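Local coordinates for glyoxalase family protein (Bacillus cereus, PDB 1SS4) that is of uncertain function but belongs to the glyoxalase family, probably binds a metal ion and may act as a methylmalonyl-CoA epimerase, at residues 20-23 with 24-28; 75-79 with 80-84; 104-107 with 108-112; 137-140 with 141-144. All coordinates share one frame; numbering follows the deposited sequence.

The four contacts follow one another along the chain, all of them local. Interactions 1 and 3 start helices 22-32 and 106-115, with centres about 20 Å apart. Each helix follows the first strand of a four-stranded sheet of order 1-4-3-2. This is consistent with the paired beta-alpha-beta-beta-beta modules of the glyoxalase (VOC) superfamily, in which the two helices are equivalent. Interaction 2 lies where strand 71-79 leaves the first sheet, and interaction 4 joins strands 131-137 and 143-149 of the second. Interaction 1 touches interactions 2 and 4 but not 3. Interactions 2 and 3 lie on opposite sides of the chain's centre, about 33 Å apart between centres. Interactions 2, 3 and 4 touch the second subunit.

Interaction 1 of 4, residues 20-23 with 24-28; sequences ESLD and NAISF
Ser21 and Asn24 meet through their first torsions. With chi1 at 167°, Ser21 OG stands opposite its own N and beside its carbonyl carbon, facing the first turn. Asn24 CG lies beside its own N (chi1 -69°), so the carboxamide folds toward the same hydroxyl. Ser21 is the N-cap of helix 22-32. Its OG accepts from Asn24 N at 3.0 Å, and the bond is nearly straight at 165°. Asn24 ND2 also comes within 3.3 Å of Ser21 OG, but at a poor angle, so this is a packing contact. The hydroxyl thus takes up one N-H of the first turn, which has no carbonyl ahead of it in the helix.

The regular pattern starts at once. Ala25 N bonds to Ser21 O at 3.1 Å and Ile26 N to Leu22 O at 2.9 Å. Ser27 N continues it to Asp23 O. On the apolar side Leu22 and Ile26 cross obliquely, with Leu22 CG 4.1 Å from Ile26 CD1. Ile26 CG1 also rests 3.1 Å from Leu22 O.

Asp23 points away from residues 24-28 overall, and its OD1 forms a salt bridge with Arg39. The polar side of the turn is largely exposed. Leu22, Ala25 and Ile26 are buried against Leu74 of strand 71-79, and Leu22 and Ile26 also cover Ala61 of strand 57-64 and Arg39 of strand 35-42.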
# COMPACT_ATOMS: atom_id res chain seq x y z
N GLU A 20 -0.03 -14.33 6.82
CA GLU A 20 -0.14 -15.71 7.27
C GLU A 20 -0.53 -15.75 8.75
O GLU A 20 -1.40 -16.52 9.16
CB GLU A 20 1.22 -16.40 7.08
CG GLU A 20 1.20 -17.90 7.21
CD GLU A 20 2.58 -18.52 6.94
OE1 GLU A 20 2.67 -19.77 7.03
OE2 GLU A 20 3.56 -17.77 6.64
N SER A 21 0.11 -14.91 9.56
CA SER A 21 -0.16 -14.83 11.00
C SER A 21 -0.52 -13.41 11.40
O SER A 21 0.31 -12.51 11.33
CB SER A 21 1.08 -15.26 11.80
OG SER A 21 0.94 -14.90 13.17
N LEU A 22 -1.77 -13.21 11.83
CA LEU A 22 -2.20 -11.89 12.26
C LEU A 22 -1.43 -11.50 13.53
O LEU A 22 -0.95 -10.37 13.67
CB LEU A 22 -3.71 -11.88 12.51
CG LEU A 22 -4.41 -10.53 12.35
CD1 LEU A 22 -4.12 -9.96 10.96
CD2 LEU A 22 -5.91 -10.69 12.56
N ASP A 23 -1.29 -12.44 14.46
CA ASP A 23 -0.54 -12.14 15.68
C ASP A 23 0.87 -11.61 15.38
O ASP A 23 1.29 -10.60 15.96
CB ASP A 23 -0.40 -13.38 16.56
CG ASP A 23 -1.69 -13.77 17.25
OD1 ASP A 23 -2.57 -12.90 17.40
OD2 ASP A 23 -1.82 -14.94 17.67
N ASN A 24 1.60 -12.28 14.50
CA ASN A 24 2.96 -11.85 14.18
C ASN A 24 3.02 -10.51 13.45
O ASN A 24 3.91 -9.68 13.71
CB ASN A 24 3.71 -12.88 13.34
CG ASN A 24 4.03 -14.15 14.10
OD1 ASN A 24 4.09 -14.15 15.33
ND2 ASN A 24 4.25 -15.24 13.36
N ALA A 25 2.09 -10.30 12.52
CA ALA A 25 2.07 -9.05 11.75
C ALA A 25 1.72 -7.88 12.68
O ALA A 25 2.35 -6.83 12.62
CB ALA A 25 1.07 -9.15 10.61
N ILE A 26 0.72 -8.06 13.54
CA ILE A 26 0.36 -7.02 14.49
C ILE A 26 1.60 -6.69 15.33
O ILE A 26 1.97 -5.53 15.48
CB ILE A 26 -0.78 -7.48 15.46
CG1 ILE A 26 -2.09 -7.67 14.69
CG2 ILE A 26 -0.97 -6.46 16.58
CD1 ILE A 26 -3.24 -8.17 15.53
N SER A 27 2.26 -7.71 15.84
CA SER A 27 3.45 -7.49 16.66
C SER A 27 4.51 -6.66 15.93
O SER A 27 5.09 -5.73 16.49
CB SER A 27 4.05 -8.83 17.09
OG SER A 27 5.31 -8.65 17.71
N PHE A 28 4.76 -7.00 14.67
CA PHE A 28 5.74 -6.29 13.86
C PHE A 28 5.41 -4.81 13.65
O PHE A 28 6.26 -3.95 13.85
CB PHE A 28 5.90 -6.98 12.50
CG PHE A 28 6.85 -6.28 11.59
CD1 PHE A 28 8.22 -6.29 11.85
CD2 PHE A 28 6.39 -5.58 10.48
CE1 PHE A 28 9.12 -5.61 11.02
CE2 PHE A 28 7.27 -4.90 9.64
CZ PHE A 28 8.64 -4.91 9.91

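Interaction 2 of 4, residues 75-79 with 80-84; sequences SRFLT and PPTIA
Phe77, just before a classic beta bulge, packs against Pro80 and Thr82, which follow it. In the bulge Leu78 and Thr79 both face Cys57 of strand 57-64. The chain turns a corner at Leu78. The peptide bond between Thr79 and Pro80 is cis, which helps bend the chain back so that the loop passes beside the Phe77 side chain.

The close part of the contact is here. Phe77 CG sits beside its own backbone N (chi1 -83°). Phe77 CD1 is 4.1 Å from Pro80 CD. On the other ortho carbon, Phe77 CD2 is 3.9 Å from Thr82 CG2. Both partners come from the same side of the ring, one near each ortho carbon. The methyl of Thr82 also reaches Phe77 CB at 4.1 Å. Val58, Leu53 and Val18 add further apolar cover to the Phe77 side chain, and so does Val91 of the second subunit.

The other side is looser. Thr79 and Pro81 are exposed. Pro81 points away from the partner segment, and so does Thr79 overall, although its CB stays against Pro80 N. These two residues add little beyond the joint of the chain itself. The Pro81 carbonyl is used differently: its O accepts a hydrogen bond from Asn92 ND2 of the second subunit. The loop therefore carries the end of strand 71-79 to the dimer partner.

The Pro80 carbonyl is the buried polar atom of the contact and has no partner in the model. Pro80 O lies 3.6 Å from Phe77 CB and 3.8 Å from Phe77 CD1.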
# COMPACT_ATOMS: atom_id res chain seq x y z
N SER A 75 -5.03 -8.56 7.13
CA SER A 75 -6.05 -9.59 6.93
C SER A 75 -5.45 -10.99 6.88
O SER A 75 -4.36 -11.20 6.34
CB SER A 75 -6.80 -9.36 5.61
OG SER A 75 -7.65 -8.24 5.71
N ARG A 76 -6.17 -11.94 7.46
CA ARG A 76 -5.78 -13.35 7.46
C ARG A 76 -7.00 -14.15 7.01
O ARG A 76 -8.06 -14.07 7.63
CB ARG A 76 -5.37 -13.80 8.86
CG ARG A 76 -4.97 -15.27 8.91
CD ARG A 76 -4.52 -15.66 10.31
NE ARG A 76 -5.61 -15.58 11.29
CZ ARG A 76 -6.51 -16.53 11.48
NH1 ARG A 76 -6.48 -17.65 10.75
NH2 ARG A 76 -7.45 -16.38 12.41
N PHE A 77 -6.84 -14.91 5.93
CA PHE A 77 -7.94 -15.72 5.40
C PHE A 77 -8.06 -17.06 6.14
O PHE A 77 -7.08 -17.76 6.30
CB PHE A 77 -7.70 -16.01 3.91
CG PHE A 77 -8.16 -14.90 2.99
CD1 PHE A 77 -9.48 -14.85 2.55
CD2 PHE A 77 -7.28 -13.90 2.59
CE1 PHE A 77 -9.93 -13.80 1.72
CE2 PHE A 77 -7.71 -12.86 1.77
CZ PHE A 77 -9.04 -12.80 1.33
N LEU A 78 -9.26 -17.39 6.61
CA LEU A 78 -9.49 -18.70 7.23
C LEU A 78 -10.02 -19.51 6.05
O LEU A 78 -9.56 -20.61 5.76
CB LEU A 78 -10.52 -18.59 8.35
CG LEU A 78 -10.04 -17.95 9.66
CD1 LEU A 78 -9.74 -16.47 9.47
CD2 LEU A 78 -11.11 -18.13 10.72
N THR A 79 -10.99 -18.94 5.34
CA THR A 79 -11.54 -19.55 4.13
C THR A 79 -11.93 -18.42 3.17
O THR A 79 -12.38 -17.35 3.60
CB THR A 79 -12.81 -20.40 4.42
OG1 THR A 79 -13.78 -19.59 5.08
CG2 THR A 79 -12.47 -21.61 5.29
N PRO A 80 -11.69 -18.62 1.86
CA PRO A 80 -11.09 -19.82 1.28
C PRO A 80 -9.60 -19.69 1.58
O PRO A 80 -9.16 -18.61 1.95
CB PRO A 80 -11.35 -19.64 -0.21
CG PRO A 80 -11.20 -18.13 -0.37
CD PRO A 80 -12.00 -17.63 0.82
N PRO A 81 -8.81 -20.76 1.43
CA PRO A 81 -7.40 -20.52 1.74
C PRO A 81 -6.71 -19.62 0.71
O PRO A 81 -7.22 -19.41 -0.40
CB PRO A 81 -6.81 -21.93 1.74
CG PRO A 81 -7.57 -22.59 0.65
CD PRO A 81 -9.01 -22.15 0.96
N THR A 82 -5.56 -19.06 1.07
CA THR A 82 -4.86 -18.24 0.09
C THR A 82 -4.32 -19.22 -0.97
O THR A 82 -4.11 -20.41 -0.70
CB THR A 82 -3.74 -17.40 0.77
OG1 THR A 82 -2.98 -18.23 1.65
CG2 THR A 82 -4.34 -16.26 1.61
N ILE A 83 -4.09 -18.72 -2.18
CA ILE A 83 -3.63 -19.53 -3.29
C ILE A 83 -2.47 -18.90 -4.07
O ILE A 83 -2.09 -19.40 -5.12
CB ILE A 83 -4.80 -19.74 -4.24
CG1 ILE A 83 -5.27 -18.37 -4.75
CG2 ILE A 83 -5.91 -20.43 -3.50
CD1 ILE A 83 -6.35 -18.42 -5.82
N ALA A 84 -1.94 -17.78 -3.59
CA ALA A 84 -0.81 -17.13 -4.25
C ALA A 84 -0.05 -16.38 -3.17
O ALA A 84 -0.59 -16.18 -2.09
CB ALA A 84 -1.28 -16.15 -5.34

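Interaction 3 of 4, residues 104-107 with 108-112; sequences EDID and EMVSR
Asp105 O is gripped twice. Met109 N donates to it at 3.2 Å in the plane of the carbonyl, and Asn7 ND2 of the second subunit is the other donor. Asp105 is also the N-cap residue, and its carboxylate accepts from Glu108 N. That bond is modelled as very short, with Asp105 OD2 crowding a neighbour, so its exact length is doubtful.

The next backbone bonds are firm: Val110 N to Ile106 O at 2.7 Å and Ser111 N to Asp107 O at 2.8 Å. With Met109 N to Asp105 O they make the first turn of helix 106-115. This helix lies between the first and second strands, 95-103 and 119-127, of a beta-alpha-beta-beta-beta module of the glyoxalase (VOC) superfamily. Ile106 and Val110 lie side by side on its buried flank and point the same way. Ile106 CG1 is 3.9 Å from Val110 CG2, and both residues pack on Cys134 of strand 131-137. Asp107 makes a salt bridge with Arg132 of that strand.

Glu108 and Arg112 form the charged flank at the second subunit. Glu108 bends at chi2 (-70°), which brings its carboxylate round to Arg112. Arg112 NE donates to the syn lone pair of Glu108 OE2 at 3.2 Å and 166°, in the guanidinium plane. Glu108 OE1 is bound by Asn7 ND2 of the second subunit. Met109, modelled as selenomethionine, places SE 3.9 Å above one face of the Arg112 guanidinium, offset toward its rim.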
# COMPACT_ATOMS: atom_id res chain seq x y z
N GLU A 104 12.07 8.31 13.93
CA GLU A 104 12.98 9.22 14.60
C GLU A 104 14.44 8.82 14.44
O GLU A 104 15.28 9.64 14.03
CB GLU A 104 12.63 9.29 16.08
CG GLU A 104 13.15 10.53 16.75
CD GLU A 104 12.68 10.63 18.18
OE1 GLU A 104 13.16 9.83 19.02
OE2 GLU A 104 11.83 11.50 18.46
N ASP A 105 14.76 7.58 14.77
CA ASP A 105 16.12 7.09 14.64
C ASP A 105 16.14 5.77 13.89
O ASP A 105 15.76 4.73 14.43
CB ASP A 105 16.77 6.87 16.00
CG ASP A 105 18.13 6.21 15.89
OD1 ASP A 105 19.07 6.85 15.37
OD2 ASP A 105 18.25 5.04 16.30
N ILE A 106 16.60 5.82 12.65
CA ILE A 106 16.61 4.63 11.81
C ILE A 106 17.57 3.55 12.29
O ILE A 106 17.28 2.35 12.16
CB ILE A 106 16.91 5.03 10.34
CG1 ILE A 106 16.72 3.83 9.41
CG2 ILE A 106 18.32 5.62 10.23
CD1 ILE A 106 16.88 4.20 7.95
N ASP A 107 18.70 3.93 12.88
CA ASP A 107 19.62 2.91 13.36
C ASP A 107 19.01 2.07 14.49
O ASP A 107 19.10 0.85 14.48
CB ASP A 107 20.95 3.54 13.83
CG ASP A 107 21.79 4.05 12.67
OD1 ASP A 107 21.84 3.40 11.60
OD2 ASP A 107 22.44 5.11 12.83
N GLU A 108 18.36 2.72 15.45
CA GLU A 108 17.73 1.99 16.54
C GLU A 108 16.64 1.08 15.96
O GLU A 108 16.52 -0.09 16.33
CB GLU A 108 17.12 2.97 17.55
CG GLU A 108 16.70 2.37 18.88
CD GLU A 108 15.49 1.46 18.79
OE1 GLU A 108 14.47 1.87 18.18
OE2 GLU A 108 15.54 0.33 19.34
N MSE A 109 15.85 1.61 15.03
CA MSE A 109 14.77 0.84 14.42
C MSE A 109 15.31 -0.36 13.64
O MSE A 109 14.76 -1.46 13.71
CB MSE A 109 13.93 1.72 13.49
CG MSE A 109 12.69 1.02 12.94
SE MSE A 109 11.48 0.39 14.31
CE MSE A 109 10.57 2.05 14.66
N VAL A 110 16.39 -0.15 12.88
CA VAL A 110 16.98 -1.25 12.12
C VAL A 110 17.56 -2.27 13.08
O VAL A 110 17.36 -3.48 12.92
CB VAL A 110 18.10 -0.75 11.16
CG1 VAL A 110 18.82 -1.95 10.55
CG2 VAL A 110 17.51 0.10 10.05
N SER A 111 18.27 -1.79 14.10
CA SER A 111 18.85 -2.70 15.06
C SER A 111 17.75 -3.55 15.70
O SER A 111 17.82 -4.77 15.68
CB SER A 111 19.61 -1.92 16.14
OG SER A 111 20.19 -2.81 17.09
N ARG A 112 16.73 -2.89 16.25
CA ARG A 112 15.63 -3.58 16.90
C ARG A 112 14.87 -4.57 16.02
O ARG A 112 14.67 -5.72 16.41
CB ARG A 112 14.63 -2.57 17.45
CG ARG A 112 13.54 -3.19 18.30
CD ARG A 112 12.32 -2.32 18.32
NE ARG A 112 12.66 -0.92 18.54
CZ ARG A 112 11.80 0.08 18.40
NH1 ARG A 112 10.54 -0.19 18.05
NH2 ARG A 112 12.17 1.33 18.61

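Interaction 4 of 4, residues 137-140 with 141-144; sequences RGVE and GILI. With FMT (formic acid), chain F.
Arg137 reaches across the turn to Gly141. The two residues belong to a beta-hairpin that joins strands 131-137 and 143-149. Arg137 NH1 donates to Gly141 O at 2.9 Å, almost straight at 169°, with the oxygen in the guanidinium plane. The other donors of the group hold a formate, probably from the crystallisation liquor: Arg137 NE binds its O1 at 2.8 Å and Arg137 NH2 its O2 at 3.2 Å. Leu143 CB lies over one face of the guanidinium. The arginine chain bends at chi2 (-101°), which lays it back over the turn.

Behind this shell stands the turn itself. Arg137 and Leu143 form an antiparallel non-hydrogen-bonded pair, and Gly138 N bonds to Ile142 O at 2.8 Å. Gly141 N to Gly138 O closes a type II turn, with Glu140 at positive phi. Ile142 N to Val139 O closes an overlapping type I' turn, in which Gly141 takes positive phi as well. In both, the donor sits above the carbonyl plane. On the flank of the turn, Val139 CG1 meets Ile142 CD1 at 4.3 Å.

Further out, Glu140 extends away from the hairpin, where Arg87 and the backbone N of Glu20 hold its OE1, while OE2 accepts from Ser21 N. Arg137 NH2 also bonds to Ala89 O, which helps fix the guanidinium. Tyr96 of the second subunit packs on Ile142, and its OH bonds to Leu143 O.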
# COMPACT_ATOMS: atom_id res chain seq x y z
N ARG A 137 13.08 -6.36 5.05
CA ARG A 137 12.13 -7.44 4.85
C ARG A 137 11.68 -7.70 6.29
O ARG A 137 12.46 -8.19 7.13
CB ARG A 137 12.82 -8.69 4.28
CG ARG A 137 13.28 -8.56 2.84
CD ARG A 137 12.31 -9.26 1.91
NE ARG A 137 12.57 -8.97 0.50
CZ ARG A 137 11.60 -8.83 -0.40
NH1 ARG A 137 10.34 -8.96 -0.00
NH2 ARG A 137 11.87 -8.58 -1.68
N GLY A 138 10.43 -7.35 6.59
CA GLY A 138 9.93 -7.53 7.93
C GLY A 138 9.17 -8.82 8.15
O GLY A 138 9.57 -9.88 7.66
N VAL A 139 8.07 -8.73 8.90
CA VAL A 139 7.26 -9.90 9.17
C VAL A 139 6.92 -10.65 7.88
O VAL A 139 6.48 -10.06 6.89
CB VAL A 139 5.97 -9.53 9.95
CG1 VAL A 139 5.09 -8.60 9.11
CG2 VAL A 139 5.22 -10.80 10.35
N GLU A 140 7.19 -11.96 7.89
CA GLU A 140 6.93 -12.81 6.74
C GLU A 140 7.56 -12.30 5.44
O GLU A 140 7.00 -12.49 4.35
CB GLU A 140 5.42 -12.97 6.60
CG GLU A 140 4.80 -13.80 7.72
CD GLU A 140 3.28 -13.71 7.79
OE1 GLU A 140 2.64 -13.52 6.74
OE2 GLU A 140 2.72 -13.86 8.91
N GLY A 141 8.72 -11.67 5.56
CA GLY A 141 9.44 -11.15 4.41
C GLY A 141 8.86 -9.93 3.71
O GLY A 141 9.39 -9.49 2.69
N ILE A 142 7.78 -9.37 4.25
CA ILE A 142 7.12 -8.22 3.65
C ILE A 142 8.03 -6.99 3.57
O ILE A 142 8.63 -6.56 4.56
CB ILE A 142 5.81 -7.91 4.41
CG1 ILE A 142 4.84 -9.08 4.18
CG2 ILE A 142 5.17 -6.58 3.92
CD1 ILE A 142 3.64 -9.10 5.10
N LEU A 143 8.13 -6.42 2.38
CA LEU A 143 8.98 -5.26 2.14
C LEU A 143 8.45 -3.95 2.72
O LEU A 143 7.32 -3.53 2.44
CB LEU A 143 9.20 -5.09 0.64
CG LEU A 143 10.29 -4.09 0.22
CD1 LEU A 143 11.65 -4.64 0.65
CD2 LEU A 143 10.25 -3.90 -1.31
N ILE A 144 9.29 -3.31 3.53
CA ILE A 144 8.99 -2.03 4.18
C ILE A 144 10.17 -1.09 3.93
O ILE A 144 11.29 -1.53 3.79
CB ILE A 144 8.87 -2.19 5.70
CG1 ILE A 144 7.81 -3.24 6.03
CG2 ILE A 144 8.52 -0.88 6.32
CD1 ILE A 144 6.42 -2.85 5.59
C FMT F . 15.51 -9.05 -1.47
O1 FMT F . 15.21 -9.33 -0.26
O2 FMT F . 14.97 -7.96 -1.87